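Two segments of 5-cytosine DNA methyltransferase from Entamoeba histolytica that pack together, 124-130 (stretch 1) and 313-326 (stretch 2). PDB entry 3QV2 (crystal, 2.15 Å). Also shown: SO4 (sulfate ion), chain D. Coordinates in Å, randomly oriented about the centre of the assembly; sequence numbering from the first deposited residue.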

# COMPACT_ATOMS: atom_id res chain seq x y z
N LYS A 124 15.94 -14.74 2.79
CA LYS A 124 16.14 -15.18 1.42
C LYS A 124 15.31 -14.37 0.42
O LYS A 124 15.58 -14.39 -0.78
N HIS A 125 14.30 -13.67 0.93
CA HIS A 125 13.47 -12.81 0.09
C HIS A 125 13.12 -11.52 0.81
O HIS A 125 12.76 -11.53 1.99
N ILE A 126 13.24 -10.40 0.10
CA ILE A 126 12.87 -9.10 0.64
C ILE A 126 11.98 -8.35 -0.35
O ILE A 126 12.26 -8.31 -1.54
N PHE A 127 10.90 -7.77 0.16
CA PHE A 127 10.01 -6.97 -0.67
C PHE A 127 9.77 -5.60 -0.05
O PHE A 127 9.33 -5.50 1.10
N ILE A 128 10.08 -4.56 -0.80
CA ILE A 128 9.89 -3.19 -0.32
C ILE A 128 8.88 -2.45 -1.18
O ILE A 128 8.89 -2.57 -2.41
N GLU A 129 8.02 -1.68 -0.54
CA GLU A 129 7.04 -0.87 -1.25
C GLU A 129 7.10 0.57 -0.76
O GLU A 129 7.20 0.82 0.44
N ASN A 130 7.06 1.52 -1.69
CA ASN A 130 7.12 2.93 -1.34
C ASN A 130 6.67 3.82 -2.50
O ASN A 130 6.15 3.32 -3.50
N VAL A 313 -1.49 -5.37 -7.36
CA VAL A 313 -0.17 -5.21 -7.96
C VAL A 313 0.89 -6.02 -7.22
O VAL A 313 1.67 -6.76 -7.83
N ILE A 314 0.93 -5.87 -5.90
CA ILE A 314 1.94 -6.54 -5.08
C ILE A 314 1.85 -8.06 -5.20
O ILE A 314 2.87 -8.75 -5.15
N ALA A 315 0.64 -8.57 -5.36
CA ALA A 315 0.44 -10.01 -5.51
C ALA A 315 1.23 -10.54 -6.71
O ALA A 315 1.90 -11.57 -6.61
N GLN A 316 1.15 -9.83 -7.83
CA GLN A 316 1.86 -10.24 -9.03
C GLN A 316 3.37 -10.12 -8.88
O GLN A 316 4.12 -10.97 -9.36
N LEU A 317 3.82 -9.05 -8.22
CA LEU A 317 5.24 -8.81 -8.04
C LEU A 317 5.87 -9.81 -7.07
O LEU A 317 7.03 -10.20 -7.22
N MET A 318 5.10 -10.21 -6.06
CA MET A 318 5.58 -11.20 -5.10
C MET A 318 5.73 -12.56 -5.77
O MET A 318 6.69 -13.29 -5.50
N GLU A 319 4.78 -12.91 -6.63
CA GLU A 319 4.85 -14.15 -7.38
C GLU A 319 6.15 -14.21 -8.18
O GLU A 319 6.73 -15.29 -8.37
N TYR A 320 6.61 -13.05 -8.64
CA TYR A 320 7.88 -12.96 -9.34
C TYR A 320 9.04 -13.13 -8.36
O TYR A 320 9.94 -13.94 -8.59
N LEU A 321 9.01 -12.36 -7.28
CA LEU A 321 10.03 -12.41 -6.24
C LEU A 321 10.29 -13.83 -5.75
O LEU A 321 11.42 -14.20 -5.45
N PHE A 322 9.23 -14.63 -5.66
CA PHE A 322 9.32 -15.98 -5.12
C PHE A 322 9.37 -17.07 -6.19
O PHE A 322 9.19 -18.25 -5.89
N ASP A 323 9.61 -16.68 -7.44
CA ASP A 323 9.58 -17.64 -8.54
C ASP A 323 10.78 -18.60 -8.51
O ASP A 323 10.91 -19.46 -9.38
N ASP A 324 11.64 -18.43 -7.52
CA ASP A 324 12.78 -19.33 -7.34
C ASP A 324 12.42 -20.49 -6.42
O ASP A 324 13.24 -21.37 -6.17
N LEU A 325 11.18 -20.48 -5.92
CA LEU A 325 10.72 -21.51 -4.98
C LEU A 325 9.91 -22.61 -5.66
O LEU A 325 9.45 -23.54 -5.00
N LYS A 326 9.73 -22.50 -6.97
CA LYS A 326 8.94 -23.49 -7.70
C LYS A 326 9.81 -24.38 -8.60
O LYS A 326 11.04 -24.33 -8.54

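The most unusual feature of this contact is a histidine used on several sides at once. His125, at the start of the strand, points its CB toward the second stretch and, with chi1 m and chi2 at 85°, is met by Leu321 and by residues of the turn that follows. His125 NE2 donates a hydrogen bond to Asp324 OD1, 2.7 Å long and nearly straight at 164°. Over one face of the imidazole lies the ring of Phe322 in an offset stack, centroids 4.4 Å apart and planes inclined by 24°; the closest atoms are His125 CG and Phe322 CE1, at 3.5 Å. At the ring edge, His125 CD2 comes within 3.2 Å of the backbone O of Leu321. Histidine suits this place because a flat aromatic ring can stack while its edge nitrogen meets a carboxylate.

Phe322 is the first residue to leave helical phi/psi, and a type I turn from Phe322 to Leu325, with Leu325 N bonded to Phe322 O at 3.0 Å, brings Asp324 round to face the histidine. Asp324 takes chi1 p, and its OD2 also accepts a 2.9 Å hydrogen bond from water 1, which donates a second to Lys124 O at 2.8 Å. The water thus ties the turn to the residue preceding the strand. Leu325 CD2 also comes within 3.9 Å of His125 CE1.

Further along, strand and helix run nearly antiparallel, at 154°, with their axes 9.7 Å apart. Alternation along the strand turns His125, Phe127 and Glu129 toward the helix, whereas Ile126 points away. Phe127, chi1 t, fills the space between the backbones, as a large flat side chain can: Met318 CG lies over one face, 4.0 Å from Phe127 CD1, and Leu317 CB sits at the edge, 3.8 Å from Phe127 CE1. Phe127 CZ meets Ile314 CG2 at 3.6 Å, while Phe127 CB touches Leu321 CD2 at 3.8 Å. Met318 starts sideways, but its extended m, t, t chain brings its end nearer, with SD 5.3 Å from the Phe127 ring centroid. Leu321, t and p, also places CD2 3.6 Å from Ile126 O.

Glu129 contributes its aliphatic portion, CG lying 4.2 Å from Ile314 CD1. At the other end, exposed Lys124 points its CB sideways and its end leads away from the contact, and Lys124 NZ donates to sulfate O2 at 3.0 Å and, weakly, to O3 at 3.2 Å; the ion probably comes from the crystallisation liquor.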

# COMPACT_ATOMS: atom_id res chain seq x y z
CB LYS A 124 15.84 -16.67 1.28
CG LYS A 124 16.74 -17.56 2.13
CD LYS A 124 16.37 -19.03 2.00
CE LYS A 124 17.25 -19.90 2.87
NZ LYS A 124 17.18 -19.50 4.30
CB HIS A 125 12.19 -13.54 -0.33
CG HIS A 125 12.42 -14.74 -1.18
ND1 HIS A 125 12.70 -15.99 -0.65
CD2 HIS A 125 12.44 -14.90 -2.53
CE1 HIS A 125 12.86 -16.85 -1.63
NE2 HIS A 125 12.71 -16.22 -2.78
CB ILE A 126 14.10 -8.22 0.93
CG1 ILE A 126 15.06 -8.95 1.87
CG2 ILE A 126 13.67 -6.89 1.53
CD1 ILE A 126 16.28 -8.12 2.23
CB PHE A 127 8.67 -7.70 -0.87
CG PHE A 127 7.77 -7.04 -1.88
CD1 PHE A 127 7.74 -7.49 -3.19
CD2 PHE A 127 6.97 -5.98 -1.52
CE1 PHE A 127 6.92 -6.89 -4.13
CE2 PHE A 127 6.14 -5.37 -2.45
CZ PHE A 127 6.12 -5.83 -3.75
CB ILE A 128 11.22 -2.41 -0.31
CG1 ILE A 128 12.33 -3.25 0.31
CG2 ILE A 128 11.05 -1.10 0.43
CD1 ILE A 128 13.68 -2.58 0.30
CB GLU A 129 5.63 -1.44 -1.07
CG GLU A 129 4.56 -0.78 -1.92
CD GLU A 129 4.04 0.51 -1.32
OE1 GLU A 129 4.31 0.77 -0.12
OE2 GLU A 129 3.36 1.28 -2.04
CB ASN A 130 8.55 3.31 -0.92
CG ASN A 130 8.57 4.32 0.21
OD1 ASN A 130 8.52 5.53 -0.01
ND2 ASN A 130 8.65 3.82 1.44
CB VAL A 313 0.26 -3.73 -7.97
CG1 VAL A 313 1.68 -3.60 -8.50
CG2 VAL A 313 -0.70 -2.91 -8.81
CB ILE A 314 1.83 -6.12 -3.60
CG1 ILE A 314 2.04 -4.62 -3.46
CG2 ILE A 314 2.84 -6.88 -2.76
CD1 ILE A 314 2.01 -4.13 -2.03
CB ALA A 315 -1.03 -10.34 -5.67
CB GLN A 316 1.38 -9.43 -10.24
CG GLN A 316 -0.06 -9.70 -10.64
CD GLN A 316 -0.37 -9.23 -12.05
OE1 GLN A 316 0.53 -9.04 -12.86
NE2 GLN A 316 -1.65 -9.05 -12.34
CB LEU A 317 5.49 -7.37 -7.58
CG LEU A 317 4.98 -6.30 -8.54
CD1 LEU A 317 5.29 -4.91 -8.01
CD2 LEU A 317 5.58 -6.50 -9.93
CB MET A 318 4.63 -11.30 -3.91
CG MET A 318 4.72 -10.13 -2.94
SD MET A 318 3.68 -10.38 -1.48
CE MET A 318 4.19 -9.00 -0.46
CB GLU A 319 3.64 -14.29 -8.31
CG GLU A 319 2.32 -14.44 -7.57
CD GLU A 319 1.12 -14.23 -8.47
OE1 GLU A 319 1.31 -13.93 -9.67
OE2 GLU A 319 -0.02 -14.35 -7.98
CB TYR A 320 7.98 -11.61 -10.06
CG TYR A 320 9.30 -11.39 -10.77
CD1 TYR A 320 9.64 -12.13 -11.89
CD2 TYR A 320 10.20 -10.43 -10.31
CE1 TYR A 320 10.84 -11.93 -12.54
CE2 TYR A 320 11.40 -10.22 -10.96
CZ TYR A 320 11.72 -10.97 -12.07
OH TYR A 320 12.92 -10.76 -12.72
CB LEU A 321 9.64 -11.52 -5.06
CG LEU A 321 10.50 -11.62 -3.80
CD1 LEU A 321 11.92 -11.16 -4.08
CD2 LEU A 321 9.88 -10.81 -2.67
CB PHE A 322 8.16 -16.26 -4.17
CG PHE A 322 8.25 -15.53 -2.86
CD1 PHE A 322 8.94 -16.09 -1.79
CD2 PHE A 322 7.64 -14.30 -2.68
CE1 PHE A 322 9.02 -15.42 -0.58
CE2 PHE A 322 7.72 -13.64 -1.47
CZ PHE A 322 8.41 -14.20 -0.42
CB ASP A 323 9.48 -16.93 -9.89
CG ASP A 323 10.81 -16.41 -10.39
OD1 ASP A 323 11.76 -16.30 -9.58
OD2 ASP A 323 10.90 -16.09 -11.59
CB ASP A 324 13.99 -18.57 -6.79
CG ASP A 324 13.73 -17.98 -5.41
OD1 ASP A 324 12.57 -17.67 -5.10
OD2 ASP A 324 14.70 -17.84 -4.63
CB LEU A 325 9.91 -20.87 -3.85
CG LEU A 325 10.64 -19.95 -2.87
CD1 LEU A 325 9.74 -19.63 -1.68
CD2 LEU A 325 11.95 -20.57 -2.40
CB LYS A 326 7.84 -22.81 -8.52
CG LYS A 326 8.33 -22.02 -9.73
CD LYS A 326 7.16 -21.49 -10.54
CE LYS A 326 7.60 -20.90 -11.87
NZ LYS A 326 8.34 -19.62 -11.73
S SO4 D . 14.80 -21.34 6.28
O1 SO4 D . 14.51 -20.35 7.31
O2 SO4 D . 14.53 -20.78 4.96
O3 SO4 D . 16.22 -21.71 6.36
O4 SO4 D . 13.97 -22.52 6.49
O HOH W 1 16.24 -16.47 -2.57